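Local coordinates for protein predicted phosphatase, HAD family (Clostridium acetobutylicum, PDB 3MC1) that belongs to the haloacid dehalogenase-like hydrolases and is a predicted phosphatase, probably metal-dependent, whose natural substrate is not established, at residues V26-S29 / L30-D34; T65-V68 / A69-Y73; S18-G21 / I22-V26. One frame throughout, in Å; residues are numbered along the deposited sequence.

Contact 1 (V26-S29 / L30-D34); sequences VKYS and LNKFD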
loop_
_atom_site.group_PDB
_atom_site.type_symbol
_atom_site.label_atom_id
_atom_site.label_comp_id
_atom_site.label_asym_id
_atom_site.label_seq_id
_atom_site.Cartn_x
_atom_site.Cartn_y
_atom_site.Cartn_z
ATOM N N VAL A 26 13.054 -3.906 8.489
ATOM C CA VAL A 26 14.078 -4.014 7.457
ATOM C C VAL A 26 15.461 -3.913 8.115
ATOM O O VAL A 26 16.358 -4.690 7.798
ATOM C CB VAL A 26 13.928 -2.892 6.409
ATOM C CG1 VAL A 26 15.037 -2.994 5.357
ATOM C CG2 VAL A 26 12.552 -2.993 5.758
ATOM N N LYS A 27 15.624 -2.961 9.031
ATOM C CA LYS A 27 16.901 -2.791 9.720
ATOM C C LYS A 27 17.239 -4.057 10.493
ATOM O O LYS A 27 18.394 -4.493 10.511
ATOM C CB LYS A 27 16.856 -1.599 10.682
ATOM C CG LYS A 27 18.148 -1.423 11.470
ATOM C CD LYS A 27 17.967 -0.468 12.641
ATOM C CE LYS A 27 18.466 0.932 12.326
ATOM N NZ LYS A 27 19.961 0.997 12.307
ATOM N N TYR A 28 16.231 -4.644 11.134
ATOM C CA TYR A 28 16.431 -5.874 11.897
ATOM C C TYR A 28 16.912 -6.982 10.967
ATOM O O TYR A 28 17.792 -7.769 11.321
ATOM C CB TYR A 28 15.127 -6.326 12.561
ATOM C CG TYR A 28 15.216 -7.731 13.104
ATOM C CD1 TYR A 28 15.871 -7.991 14.308
ATOM C CD2 TYR A 28 14.699 -8.814 12.389
ATOM C CE1 TYR A 28 16.015 -9.291 14.788
ATOM C CE2 TYR A 28 14.835 -10.122 12.859
ATOM C CZ TYR A 28 15.499 -10.349 14.060
ATOM O OH TYR A 28 15.666 -11.633 14.528
ATOM N N SER A 29 16.312 -7.042 9.780
ATOM C CA SER A 29 16.666 -8.049 8.785
ATOM C C SER A 29 18.063 -7.832 8.202
ATOM O O SER A 29 18.856 -8.769 8.107
ATOM C CB SER A 29 15.642 -8.041 7.647
ATOM O OG SER A 29 16.011 -8.960 6.635
ATOM N N LEU A 30 18.352 -6.596 7.810
ATOM C CA LEU A 30 19.644 -6.267 7.218
ATOM C C LEU A 30 20.791 -6.493 8.197
ATOM O O LEU A 30 21.858 -6.967 7.806
ATOM C CB LEU A 30 19.654 -4.813 6.740
ATOM C CG LEU A 30 18.694 -4.465 5.598
ATOM C CD1 LEU A 30 18.723 -2.967 5.352
ATOM C CD2 LEU A 30 19.085 -5.223 4.338
ATOM N N ASN A 31 20.563 -6.151 9.462
ATOM C CA ASN A 31 21.579 -6.322 10.498
ATOM C C ASN A 31 21.975 -7.788 10.652
ATOM O O ASN A 31 23.072 -8.088 11.119
ATOM C CB ASN A 31 21.073 -5.777 11.835
ATOM C CG ASN A 31 21.052 -4.259 11.871
ATOM O OD1 ASN A 31 21.290 -3.600 10.857
ATOM N ND2 ASN A 31 20.760 -3.698 13.037
ATOM N N LYS A 32 21.078 -8.691 10.264
ATOM C CA LYS A 32 21.352 -10.122 10.332
ATOM C C LYS A 32 22.340 -10.493 9.227
ATOM O O LYS A 32 22.925 -11.570 9.237
ATOM C CB LYS A 32 20.064 -10.928 10.144
ATOM C CG LYS A 32 19.085 -10.839 11.293
ATOM C CD LYS A 32 19.729 -11.323 12.579
ATOM C CE LYS A 32 18.690 -11.568 13.645
ATOM N NZ LYS A 32 17.760 -12.636 13.199
ATOM N N PHE A 33 22.502 -9.592 8.265
ATOM C CA PHE A 33 23.419 -9.809 7.153
ATOM C C PHE A 33 24.640 -8.936 7.400
ATOM O O PHE A 33 25.466 -8.719 6.508
ATOM C CB PHE A 33 22.745 -9.422 5.834
ATOM C CG PHE A 33 21.610 -10.327 5.449
ATOM C CD1 PHE A 33 21.857 -11.601 4.954
ATOM C CD2 PHE A 33 20.289 -9.913 5.598
ATOM C CE1 PHE A 33 20.801 -12.452 4.613
ATOM C CE2 PHE A 33 19.234 -10.756 5.259
ATOM C CZ PHE A 33 19.489 -12.026 4.767
ATOM N N ASP A 34 24.733 -8.449 8.635
ATOM C CA ASP A 34 25.819 -7.583 9.066
ATOM C C ASP A 34 25.826 -6.279 8.283
ATOM O O ASP A 34 26.855 -5.617 8.146
ATOM C CB ASP A 34 27.161 -8.308 8.944
ATOM C CG ASP A 34 27.268 -9.494 9.896
ATOM O OD1 ASP A 34 26.653 -10.549 9.626
ATOM O OD2 ASP A 34 27.959 -9.365 10.927
#
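The carbonyls of Val26, Lys27 and Ser29 receive backbone N-H groups near the C-terminal end of helix 19-31. Leu30 N reaches Val26 O at 2.8 Å, and Asn31 N reaches Lys27 O at 2.9 Å. The pattern then tightens: Lys32 N turns back three residues to Ser29 O at 3.1 Å, coming in above the carbonyl plane with an N-H...O angle of 138°, less straight than the two bonds before it. The same oxygen lies 3.1 Å from Phe33 CD2, beside an obliquely turned ring, while Ser29 OG sits at the ring's edge.

That hydroxyl spends its bond on Ala69 O of helix 63-81. On the outer side, Lys32 NZ donates to Tyr28 OH at 2.7 Å. Bends in the lysine chain, at CB-CG (chi2 -59°) and at CD-CE (chi4 62°), bring it back to the tyrosine, and Lys32 CE passes 3.4 Å from Tyr28 CZ. The ammonium further has a cation-pi partner in Tyr72. Lys27 NZ is taken up by Val37 O. Away from these polar groups, Val26 CG1 and Leu30 CD1 lie side by side at 3.7 Å, pointing the same way, and both side chains touch Phe55 of helix 51-59.

Phe33 N bonds to Leu30 O, and a weaker bond joins Asp34 N to Asn31 O. With Ile35 N also directed to Leu30 O and Asp34 at positive phi, the chain leaves the helix through a Schellman motif.

Contact 2 (T65-V68 / A69-Y73); sequences TATV and AIDYY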
loop_
_atom_site.group_PDB
_atom_site.type_symbol
_atom_site.label_atom_id
_atom_site.label_comp_id
_atom_site.label_asym_id
_atom_site.label_seq_id
_atom_site.Cartn_x
_atom_site.Cartn_y
_atom_site.Cartn_z
ATOM N N THR A 65 17.962 -15.439 -1.373
ATOM C CA THR A 65 18.509 -14.626 -0.290
ATOM C C THR A 65 17.505 -13.564 0.156
ATOM O O THR A 65 17.407 -13.242 1.344
ATOM C CB THR A 65 19.806 -13.912 -0.708
ATOM O OG1 THR A 65 20.756 -14.875 -1.178
ATOM C CG2 THR A 65 20.405 -13.176 0.480
ATOM N N ALA A 66 16.767 -13.017 -0.806
ATOM C CA ALA A 66 15.765 -12.004 -0.504
ATOM C C ALA A 66 14.661 -12.665 0.310
ATOM O O ALA A 66 14.070 -12.052 1.201
ATOM C CB ALA A 66 15.198 -11.417 -1.796
ATOM N N THR A 67 14.396 -13.929 0.006
ATOM C CA THR A 67 13.369 -14.675 0.715
ATOM C C THR A 67 13.760 -14.884 2.173
ATOM O O THR A 67 12.906 -14.875 3.062
ATOM C CB THR A 67 13.129 -16.035 0.055
ATOM O OG1 THR A 67 12.646 -15.829 -1.277
ATOM C CG2 THR A 67 12.103 -16.834 0.840
ATOM N N VAL A 68 15.055 -15.068 2.412
ATOM C CA VAL A 68 15.550 -15.265 3.771
ATOM C C VAL A 68 15.394 -13.951 4.514
ATOM O O VAL A 68 14.948 -13.922 5.667
ATOM C CB VAL A 68 17.044 -15.675 3.780
ATOM C CG1 VAL A 68 17.582 -15.658 5.211
ATOM C CG2 VAL A 68 17.201 -17.061 3.179
ATOM N N ALA A 69 15.766 -12.868 3.833
ATOM C CA ALA A 69 15.674 -11.527 4.382
ATOM C C ALA A 69 14.226 -11.180 4.735
ATOM O O ALA A 69 13.964 -10.514 5.740
ATOM C CB ALA A 69 16.220 -10.522 3.379
ATOM N N ILE A 70 13.290 -11.628 3.902
ATOM C CA ILE A 70 11.875 -11.360 4.141
ATOM C C ILE A 70 11.435 -12.064 5.420
ATOM O O ILE A 70 10.671 -11.513 6.210
ATOM C CB ILE A 70 11.013 -11.834 2.939
ATOM C CG1 ILE A 70 11.234 -10.891 1.752
ATOM C CG2 ILE A 70 9.539 -11.880 3.326
ATOM C CD1 ILE A 70 10.564 -11.345 0.446
ATOM N N ASP A 71 11.934 -13.278 5.638
ATOM C CA ASP A 71 11.578 -14.012 6.846
ATOM C C ASP A 71 12.083 -13.334 8.114
ATOM O O ASP A 71 11.368 -13.298 9.117
ATOM C CB ASP A 71 12.092 -15.450 6.773
ATOM C CG ASP A 71 11.317 -16.282 5.784
ATOM O OD1 ASP A 71 10.087 -16.082 5.692
ATOM O OD2 ASP A 71 11.920 -17.137 5.106
ATOM N N TYR A 72 13.304 -12.795 8.085
ATOM C CA TYR A 72 13.837 -12.105 9.260
ATOM C C TYR A 72 12.965 -10.883 9.529
ATOM O O TYR A 72 12.619 -10.579 10.668
ATOM C CB TYR A 72 15.273 -11.624 9.038
ATOM C CG TYR A 72 16.312 -12.713 8.950
ATOM C CD1 TYR A 72 16.243 -13.841 9.764
ATOM C CD2 TYR A 72 17.387 -12.599 8.069
ATOM C CE1 TYR A 72 17.222 -14.834 9.701
ATOM C CE2 TYR A 72 18.369 -13.580 7.996
ATOM C CZ TYR A 72 18.279 -14.696 8.814
ATOM O OH TYR A 72 19.237 -15.681 8.728
ATOM N N TYR A 73 12.645 -10.171 8.458
ATOM C CA TYR A 73 11.806 -8.987 8.530
ATOM C C TYR A 73 10.526 -9.358 9.277
ATOM O O TYR A 73 10.129 -8.679 10.225
ATOM C CB TYR A 73 11.474 -8.529 7.108
ATOM C CG TYR A 73 10.394 -7.470 6.993
ATOM C CD1 TYR A 73 10.724 -6.151 6.711
ATOM C CD2 TYR A 73 9.034 -7.807 7.096
ATOM C CE1 TYR A 73 9.736 -5.186 6.522
ATOM C CE2 TYR A 73 8.036 -6.846 6.916
ATOM C CZ TYR A 73 8.397 -5.541 6.625
ATOM O OH TYR A 73 7.432 -4.590 6.394
#
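The ring of Tyr72 has Val68 O over one face, 3.6 Å above its plane and displaced toward the rim. Over the opposite face comes the ammonium of Lys32, from the chain at the end of or just after helix 19-31, in a cation-pi contact. The methyl CG1 of Val68 approaches the same residue farther out, 3.6 Å from CE2 and 3.9 Å from OH, so one valine supplies both a carbonyl and a methyl to the tyrosine. The two side chains run alongside each other and point the same way. Val68 CG1 is anti to the backbone N (chi1 171°), which sends it forward along the helix to meet the ring, whereas Tyr72 CG lies beside its own N (chi1 -69°) and the ring leans back over the preceding turn.

Val68 O also keeps its ordinary helical partner, Tyr72 N, at 3.1 Å. One residue earlier, Thr67 O accepts from Asp71 N at 3.2 Å, and Asp71 OD2 stands equally near this carbonyl; as both are acceptors, no bond joins them. Thr67 OG1 turns to Glu63 O instead. On another side of the helix, Ile70 CG1 packs 3.1 Å from Ala66 O, which also accepts from Ile70 N. The small Ala69, bonded through N to Thr65 O, packs against Phe33, Phe55 and Phe61.

Successive i to i+4 bonds, small alanines on the buried side and a valine-tyrosine pair one turn apart make this a regular amphipathic helix, consistent with the helical C1-type cap inserted after the first strand of the HAD core.

Contact 3 (S18-G21 / I22-V26); sequences SAEG and ITKSV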
loop_
_atom_site.group_PDB
_atom_site.type_symbol
_atom_site.label_atom_id
_atom_site.label_comp_id
_atom_site.label_asym_id
_atom_site.label_seq_id
_atom_site.Cartn_x
_atom_site.Cartn_y
_atom_site.Cartn_z
ATOM N N SER A 18 3.052 3.833 8.337
ATOM C CA SER A 18 3.697 2.652 8.908
ATOM C C SER A 18 5.216 2.585 8.849
ATOM O O SER A 18 5.801 1.546 9.151
ATOM C CB SER A 18 3.127 1.413 8.222
ATOM O OG SER A 18 2.946 1.652 6.834
ATOM N N ALA A 19 5.847 3.688 8.468
ATOM C CA ALA A 19 7.296 3.739 8.326
ATOM C C ALA A 19 8.112 3.208 9.509
ATOM O O ALA A 19 9.066 2.455 9.312
ATOM C CB ALA A 19 7.721 5.160 8.007
ATOM N N GLU A 20 7.751 3.597 10.728
ATOM C CA GLU A 20 8.506 3.154 11.898
ATOM C C GLU A 20 8.651 1.640 11.976
ATOM O O GLU A 20 9.768 1.121 12.026
ATOM C CB GLU A 20 7.869 3.662 13.197
ATOM C CG GLU A 20 8.377 2.907 14.428
ATOM C CD GLU A 20 7.852 3.452 15.734
ATOM O OE1 GLU A 20 6.686 3.900 15.770
ATOM O OE2 GLU A 20 8.609 3.414 16.731
ATOM N N GLY A 21 7.522 0.938 11.993
ATOM C CA GLY A 21 7.556 -0.515 12.072
ATOM C C GLY A 21 8.211 -1.198 10.882
ATOM O O GLY A 21 8.925 -2.190 11.045
ATOM N N ILE A 22 7.960 -0.688 9.678
ATOM C CA ILE A 22 8.529 -1.278 8.474
ATOM C C ILE A 22 10.038 -1.042 8.372
ATOM O O ILE A 22 10.786 -1.969 8.090
ATOM C CB ILE A 22 7.822 -0.732 7.203
ATOM C CG1 ILE A 22 6.350 -1.164 7.216
ATOM C CG2 ILE A 22 8.503 -1.249 5.938
ATOM C CD1 ILE A 22 5.509 -0.565 6.084
ATOM N N THR A 23 10.488 0.183 8.605
ATOM C CA THR A 23 11.920 0.455 8.507
ATOM C C THR A 23 12.675 -0.295 9.598
ATOM O O THR A 23 13.809 -0.732 9.387
ATOM C CB THR A 23 12.237 1.970 8.584
ATOM O OG1 THR A 23 11.695 2.523 9.787
ATOM C CG2 THR A 23 11.661 2.698 7.369
ATOM N N LYS A 24 12.041 -0.462 10.758
ATOM C CA LYS A 24 12.672 -1.189 11.847
ATOM C C LYS A 24 12.777 -2.682 11.523
ATOM O O LYS A 24 13.759 -3.328 11.887
ATOM C CB LYS A 24 11.909 -0.963 13.157
ATOM C CG LYS A 24 12.301 0.329 13.851
ATOM C CD LYS A 24 11.541 0.565 15.151
ATOM C CE LYS A 24 11.983 1.883 15.782
ATOM N NZ LYS A 24 11.330 2.156 17.092
ATOM N N SER A 25 11.781 -3.224 10.823
ATOM C CA SER A 25 11.802 -4.636 10.444
ATOM C C SER A 25 12.891 -4.866 9.391
ATOM O O SER A 25 13.566 -5.895 9.393
ATOM C CB SER A 25 10.435 -5.075 9.892
ATOM O OG SER A 25 9.422 -4.925 10.874
ATOM N N VAL A 26 13.054 -3.906 8.489
ATOM C CA VAL A 26 14.078 -4.014 7.457
ATOM C C VAL A 26 15.461 -3.913 8.115
ATOM O O VAL A 26 16.358 -4.690 7.798
ATOM C CB VAL A 26 13.928 -2.892 6.409
ATOM C CG1 VAL A 26 15.037 -2.994 5.357
ATOM C CG2 VAL A 26 12.552 -2.993 5.758
#
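Ala19 O and Gly21 O, in the first turns of helix 19-31, each accept two bonds from the residue four places on. Thr23 presents both its N and OG1 to Ala19 O; OG1 reaches it at 2.7 Å from above the carbonyl plane, while N is tilted only slightly from that plane. The hydroxyl is placed between the backbone N and the carbonyl carbon (chi1 56°), and this brings it back over the preceding turn. Ser25 achieves the same result by another torsion, with OG beside its own N (chi1 -61°), and donates to Gly21 O at 2.8 Å. Its N, 3.0 Å from the same oxygen, arrives from the opposite face of the carbonyl plane, so Gly21 O is gripped from two sides. These hydroxyls are thus satisfied within the helix although both residues are buried, with Ser25 packed against Tyr73, Tyr76 and Phe77 of helix 63-81.

The buried side also includes Ile22, whose CD1 lies 3.5 Å from Ser18 OG and whose N bonds to Ser18 O. Although Ser18 occupies the N-cap position, its hydroxyl makes no capping bond and instead bonds to Asp12 OD1.

The exposed side is looser. There Glu20 and Lys24 run alongside each other in extended form, their nearest carbons about 4.0 Å apart (Glu20 CG to Lys24 CE), and meet at their ends in a salt bridge of 3.0 Å between OE2 and NZ. The oxygen uses its anti lone pair. Glu84 offers the lysine a second, long and weak ion pair.

Asp12 is a sodium ligand together with Asp10 and Asp167, and its sequence context fits the HAD DxDx(T/V) motif. Ser18 therefore forms a second shell to the metal site, at the start of the helix leading away from it.

In the fold
Contacts 1 and 3 are successive parts of helix 19-31 and share Val26; contact 2 belongs to the neighbouring helix 63-81. Contact 3 is the most buried and lies next to the sodium site; there the hydroxyls of Thr23 and Ser25 bond to backbone carbonyls of the helix, that of Ser18 to a metal-binding aspartate, and the one salt bridge stays outside. Contacts 1 and 2 are farther from the centre of the chain and only partly buried, relying more on aromatic rings and aliphatic groups. The two helices meet at two places: Ser29, with Phe33 beyond it, on Ala69, and Tyr73, the last residue of 65-73, on Ile22, Ser25 and Val26.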